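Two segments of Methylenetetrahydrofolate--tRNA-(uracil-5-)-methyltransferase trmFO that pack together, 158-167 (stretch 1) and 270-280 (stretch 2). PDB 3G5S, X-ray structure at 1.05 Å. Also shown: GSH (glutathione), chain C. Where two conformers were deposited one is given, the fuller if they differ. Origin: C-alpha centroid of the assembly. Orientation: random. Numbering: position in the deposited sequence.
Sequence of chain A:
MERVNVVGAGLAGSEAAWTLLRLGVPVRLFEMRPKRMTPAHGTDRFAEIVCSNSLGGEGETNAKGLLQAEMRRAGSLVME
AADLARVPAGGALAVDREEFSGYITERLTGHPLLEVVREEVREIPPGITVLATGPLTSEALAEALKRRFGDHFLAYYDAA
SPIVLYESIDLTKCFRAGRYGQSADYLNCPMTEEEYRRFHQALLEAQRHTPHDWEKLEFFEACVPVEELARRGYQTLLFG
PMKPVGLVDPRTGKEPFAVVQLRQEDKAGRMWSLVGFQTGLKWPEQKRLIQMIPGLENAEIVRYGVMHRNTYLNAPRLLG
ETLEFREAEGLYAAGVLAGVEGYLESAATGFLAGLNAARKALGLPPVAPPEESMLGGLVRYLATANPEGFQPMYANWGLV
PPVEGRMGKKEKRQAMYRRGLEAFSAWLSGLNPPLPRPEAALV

Stretch 1 (158-167) DAASPIVLYE
Stretch 2, residues 270-280: RMWSLVGFQTG

Residues 158–167 and 270–280 pack as two short antiparallel strands, 163–165 and 271–274, whose axes approach to 4.5 Å with their directions 142° apart. The register pairs Ile163 with Ser273, Val164 with Trp272 and Leu165 with Met271. Extended backbones (Ile163 -120/133, Val164 -114/157, Met271 -124/117, Trp272 -124/128) bring the amides face to face: Val164 N donates to Trp272 O at 2.8 Å, and Trp272 N returns the bond to Val164 O at 3.0 Å. The ladder extends at both ends, with Leu274 N to Pro162 O at 3.0 Å and Tyr166 N to Arg270 O at 2.8 Å. Proline is tolerated here: it has no amide hydrogen to offer, its carbonyl serves the ladder, and Leu274 O is bonded by Ser161 OG.

Ile163, Leu165, Met271 and Ser273 share one face of the sheet. The CA atoms of Ile163 and Ser273 lie only 4.1 Å apart, and the small serine leaves room for the branched isoleucine (chi1 m, chi2 t), whose CG1 lies 3.9 Å from Ser273 CB. Its CG2 reaches diagonally to Met271 CB at 3.7 Å; Met271, a selenomethionine, is m, t, p. Leu165 (t, p) brings its CD1 to 4.3 Å from Arg270 CB.

Val164 and Trp272 occupy the other face. Val164 (m) is a compact bump whose CG1 meets Leu274 CD1 at 4.3 Å, Leu274 being m, p. At the end of the ladder away from Leu274, Tyr166 (chi1 t, chi2 82°) turns its CB toward the partner stretch and lays CD1 over one face of the Trp272 ring (chi1 m, chi2 61°), 3.3 Å from NE1. The tyrosine ring and the indole five-membered ring meet obliquely, centroids 4.8 Å apart and planes at 38°; two flat side chains thus lie against each other at a slant, beside the point where the backbone enters the 3-10 segment.

At the other end, a type II turn from Leu274 to Phe277 bends stretch 2 sharply aside, across the start of stretch 1, with Gly276 at 78/18, a positive phi that favours glycine. Ser161 (p), whose CA lies 4.2 Å from Gln278 CA, points its CB toward stretch 2, so a short side chain is enough to reach the Leu274 carbonyl: its OG donates to Leu274 O at 2.7 Å, while its CB sits 3.4 Å from Phe277 C. Pro162 CD packs 4.1 Å from Phe277 CB, and Gln278 CA directs its hydrogen at Ala160 O, 3.6 Å away.

Glutathione bridges the two stretches here. Its N3 donates to Ala159 O at 2.7 Å, and its O31 accepts from Gly276 N at 2.9 Å.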

# COMPACT_ATOMS: atom_id res chain seq x y z
N ASP A 158 10.22 2.58 4.40
CA ASP A 158 9.09 3.46 4.04
C ASP A 158 8.98 4.83 4.73
O ASP A 158 8.88 5.86 4.06
CB ASP A 158 7.75 2.71 4.08
CG ASP A 158 7.59 1.84 5.30
OD1 ASP A 158 8.23 2.13 6.34
OD2 ASP A 158 6.80 0.88 5.23
N ALA A 159 8.98 4.86 6.06
CA ALA A 159 8.95 6.13 6.79
C ALA A 159 7.76 7.00 6.37
O ALA A 159 7.91 8.17 6.05
CB ALA A 159 10.26 6.89 6.61
N ALA A 160 6.58 6.42 6.39
CA ALA A 160 5.35 7.10 6.03
C ALA A 160 4.82 7.93 7.19
O ALA A 160 4.87 7.52 8.34
CB ALA A 160 4.32 6.09 5.60
N SER A 161 4.30 9.10 6.85
CA SER A 161 3.56 9.89 7.81
C SER A 161 2.06 9.62 7.63
O SER A 161 1.63 9.04 6.63
CB SER A 161 3.86 11.37 7.63
OG SER A 161 3.30 11.82 6.42
N PRO A 162 1.26 10.01 8.62
CA PRO A 162 -0.19 9.80 8.48
C PRO A 162 -0.79 10.64 7.36
O PRO A 162 -0.32 11.75 7.08
CB PRO A 162 -0.74 10.28 9.83
CG PRO A 162 0.44 10.31 10.75
CD PRO A 162 1.61 10.63 9.91
N ILE A 163 -1.85 10.11 6.75
CA ILE A 163 -2.59 10.78 5.70
C ILE A 163 -4.04 10.93 6.15
O ILE A 163 -4.64 9.97 6.65
CB ILE A 163 -2.57 9.96 4.39
CG1 ILE A 163 -1.12 9.72 3.97
CG2 ILE A 163 -3.35 10.67 3.30
CD1 ILE A 163 -0.99 8.92 2.68
N VAL A 164 -4.58 12.13 5.99
CA VAL A 164 -5.96 12.42 6.37
C VAL A 164 -6.80 12.73 5.14
O VAL A 164 -6.29 13.13 4.09
CB VAL A 164 -6.06 13.59 7.37
CG1 VAL A 164 -5.26 13.28 8.62
CG2 VAL A 164 -5.60 14.89 6.75
N LEU A 165 -8.10 12.54 5.30
CA LEU A 165 -9.07 12.89 4.27
C LEU A 165 -9.27 14.40 4.25
O LEU A 165 -9.59 15.00 5.27
CB LEU A 165 -10.39 12.18 4.55
CG LEU A 165 -11.43 12.14 3.44
CD1 LEU A 165 -10.96 11.23 2.32
CD2 LEU A 165 -12.77 11.65 3.99
N TYR A 166 -9.11 15.01 3.09
CA TYR A 166 -9.19 16.47 2.98
C TYR A 166 -10.47 17.05 3.56
O TYR A 166 -10.45 18.05 4.28
CB TYR A 166 -9.03 16.90 1.52
CG TYR A 166 -9.03 18.40 1.33
CD1 TYR A 166 -7.88 19.14 1.54
CD2 TYR A 166 -10.18 19.06 0.95
CE1 TYR A 166 -7.87 20.52 1.37
CE2 TYR A 166 -10.19 20.44 0.78
CZ TYR A 166 -9.03 21.16 0.99
OH TYR A 166 -9.03 22.52 0.81
N GLU A 167 -11.60 16.42 3.25
CA GLU A 167 -12.89 16.93 3.68
C GLU A 167 -13.05 16.93 5.20
O GLU A 167 -13.94 17.59 5.74
CB GLU A 167 -14.03 16.14 3.03
CG GLU A 167 -14.31 14.80 3.68
CD GLU A 167 -15.59 14.17 3.17
OE1 GLU A 167 -15.95 14.40 1.99
OE2 GLU A 167 -16.24 13.43 3.94
N ARG A 270 -8.06 14.27 -2.37
CA ARG A 270 -8.75 13.77 -1.18
C ARG A 270 -7.80 13.40 -0.04
O ARG A 270 -8.24 13.27 1.10
CB ARG A 270 -9.58 12.54 -1.52
CG ARG A 270 -10.78 12.82 -2.40
CD ARG A 270 -11.60 11.57 -2.62
NE ARG A 270 -10.90 10.58 -3.44
CZ ARG A 270 -11.02 10.47 -4.76
NH1 ARG A 270 -11.80 11.31 -5.43
NH2 ARG A 270 -10.35 9.53 -5.41
N MSE A 271 -6.52 13.20 -0.35
CA MSE A 271 -5.59 12.60 0.60
C MSE A 271 -4.39 13.50 0.84
O MSE A 271 -3.62 13.78 -0.09
CB MSE A 271 -5.13 11.24 0.08
CG MSE A 271 -6.27 10.28 -0.10
SE MSE A 271 -5.80 8.68 -1.07
CE MSE A 271 -4.66 7.94 0.23
N TRP A 272 -4.23 13.97 2.08
CA TRP A 272 -3.16 14.90 2.43
C TRP A 272 -2.33 14.33 3.57
O TRP A 272 -2.87 13.92 4.61
CB TRP A 272 -3.75 16.26 2.82
CG TRP A 272 -4.32 16.99 1.63
CD1 TRP A 272 -5.35 16.58 0.83
CD2 TRP A 272 -3.88 18.25 1.10
NE1 TRP A 272 -5.56 17.50 -0.17
CE2 TRP A 272 -4.68 18.54 -0.02
CE3 TRP A 272 -2.88 19.15 1.47
CZ2 TRP A 272 -4.51 19.69 -0.78
CZ3 TRP A 272 -2.72 20.30 0.72
CH2 TRP A 272 -3.53 20.56 -0.39
N SER A 273 -1.01 14.30 3.39
CA SER A 273 -0.13 13.76 4.41
C SER A 273 0.42 14.86 5.30
O SER A 273 0.57 16.01 4.88
CB SER A 273 1.03 12.97 3.80
OG SER A 273 1.93 13.83 3.15
N LEU A 274 0.74 14.50 6.54
CA LEU A 274 1.45 15.39 7.45
C LEU A 274 2.94 15.37 7.11
O LEU A 274 3.60 14.33 7.25
CB LEU A 274 1.25 14.97 8.90
CG LEU A 274 -0.07 15.37 9.56
CD1 LEU A 274 -1.26 14.70 8.89
CD2 LEU A 274 -0.03 15.05 11.04
N VAL A 275 3.47 16.50 6.69
CA VAL A 275 4.83 16.57 6.17
C VAL A 275 5.86 16.41 7.29
O VAL A 275 5.83 17.15 8.27
CB VAL A 275 5.06 17.89 5.42
CG1 VAL A 275 6.51 17.99 4.94
CG2 VAL A 275 4.10 18.01 4.24
N GLY A 276 6.75 15.44 7.14
CA GLY A 276 7.81 15.26 8.12
C GLY A 276 7.36 14.54 9.39
O GLY A 276 8.05 14.60 10.40
N PHE A 277 6.22 13.85 9.32
CA PHE A 277 5.67 13.14 10.47
C PHE A 277 5.81 11.63 10.38
O PHE A 277 4.95 10.89 10.85
CB PHE A 277 4.24 13.60 10.77
CG PHE A 277 4.19 14.80 11.67
CD1 PHE A 277 4.50 16.06 11.19
CD2 PHE A 277 3.92 14.65 13.02
CE1 PHE A 277 4.50 17.16 12.04
CE2 PHE A 277 3.93 15.74 13.87
CZ PHE A 277 4.21 17.00 13.38
N GLN A 278 6.90 11.18 9.79
CA GLN A 278 7.25 9.77 9.84
C GLN A 278 7.19 9.30 11.29
O GLN A 278 7.65 10.00 12.20
CB GLN A 278 8.64 9.52 9.24
CG GLN A 278 9.79 10.17 10.01
CD GLN A 278 9.99 11.64 9.69
OE1 GLN A 278 9.37 12.19 8.77
NE2 GLN A 278 10.88 12.30 10.44
N THR A 279 6.63 8.12 11.51
CA THR A 279 6.36 7.69 12.87
C THR A 279 6.21 6.18 12.97
O THR A 279 5.80 5.52 12.01
CB THR A 279 5.08 8.36 13.41
OG1 THR A 279 4.86 7.95 14.76
CG2 THR A 279 3.86 7.96 12.58
N GLY A 280 6.54 5.65 14.14
CA GLY A 280 6.32 4.26 14.46
C GLY A 280 5.31 4.08 15.58
O GLY A 280 5.20 3.01 16.16
N1 GSH C . 10.91 5.97 1.83
CA1 GSH C . 11.36 6.74 0.68
C1 GSH C . 12.88 6.81 0.58
O11 GSH C . 13.65 6.06 1.46
O12 GSH C . 13.37 7.26 -0.40
CB1 GSH C . 10.70 8.11 0.56
CG1 GSH C . 11.28 9.26 1.37
CD1 GSH C . 11.11 9.23 2.89
OE1 GSH C . 10.74 8.27 3.48
N2 GSH C . 11.41 10.45 3.59
CA2 GSH C . 11.18 10.55 5.00
C2 GSH C . 9.96 11.40 5.32
O2 GSH C . 10.05 12.58 5.38
CB2 GSH C . 12.45 11.09 5.63
SG2 GSH C . 12.53 11.10 7.43
N3 GSH C . 8.86 10.74 5.99
CA3 GSH C . 7.75 11.52 6.49
C3 GSH C . 6.80 12.02 5.40
O31 GSH C . 6.24 13.07 5.48
O32 GSH C . 6.83 11.32 4.21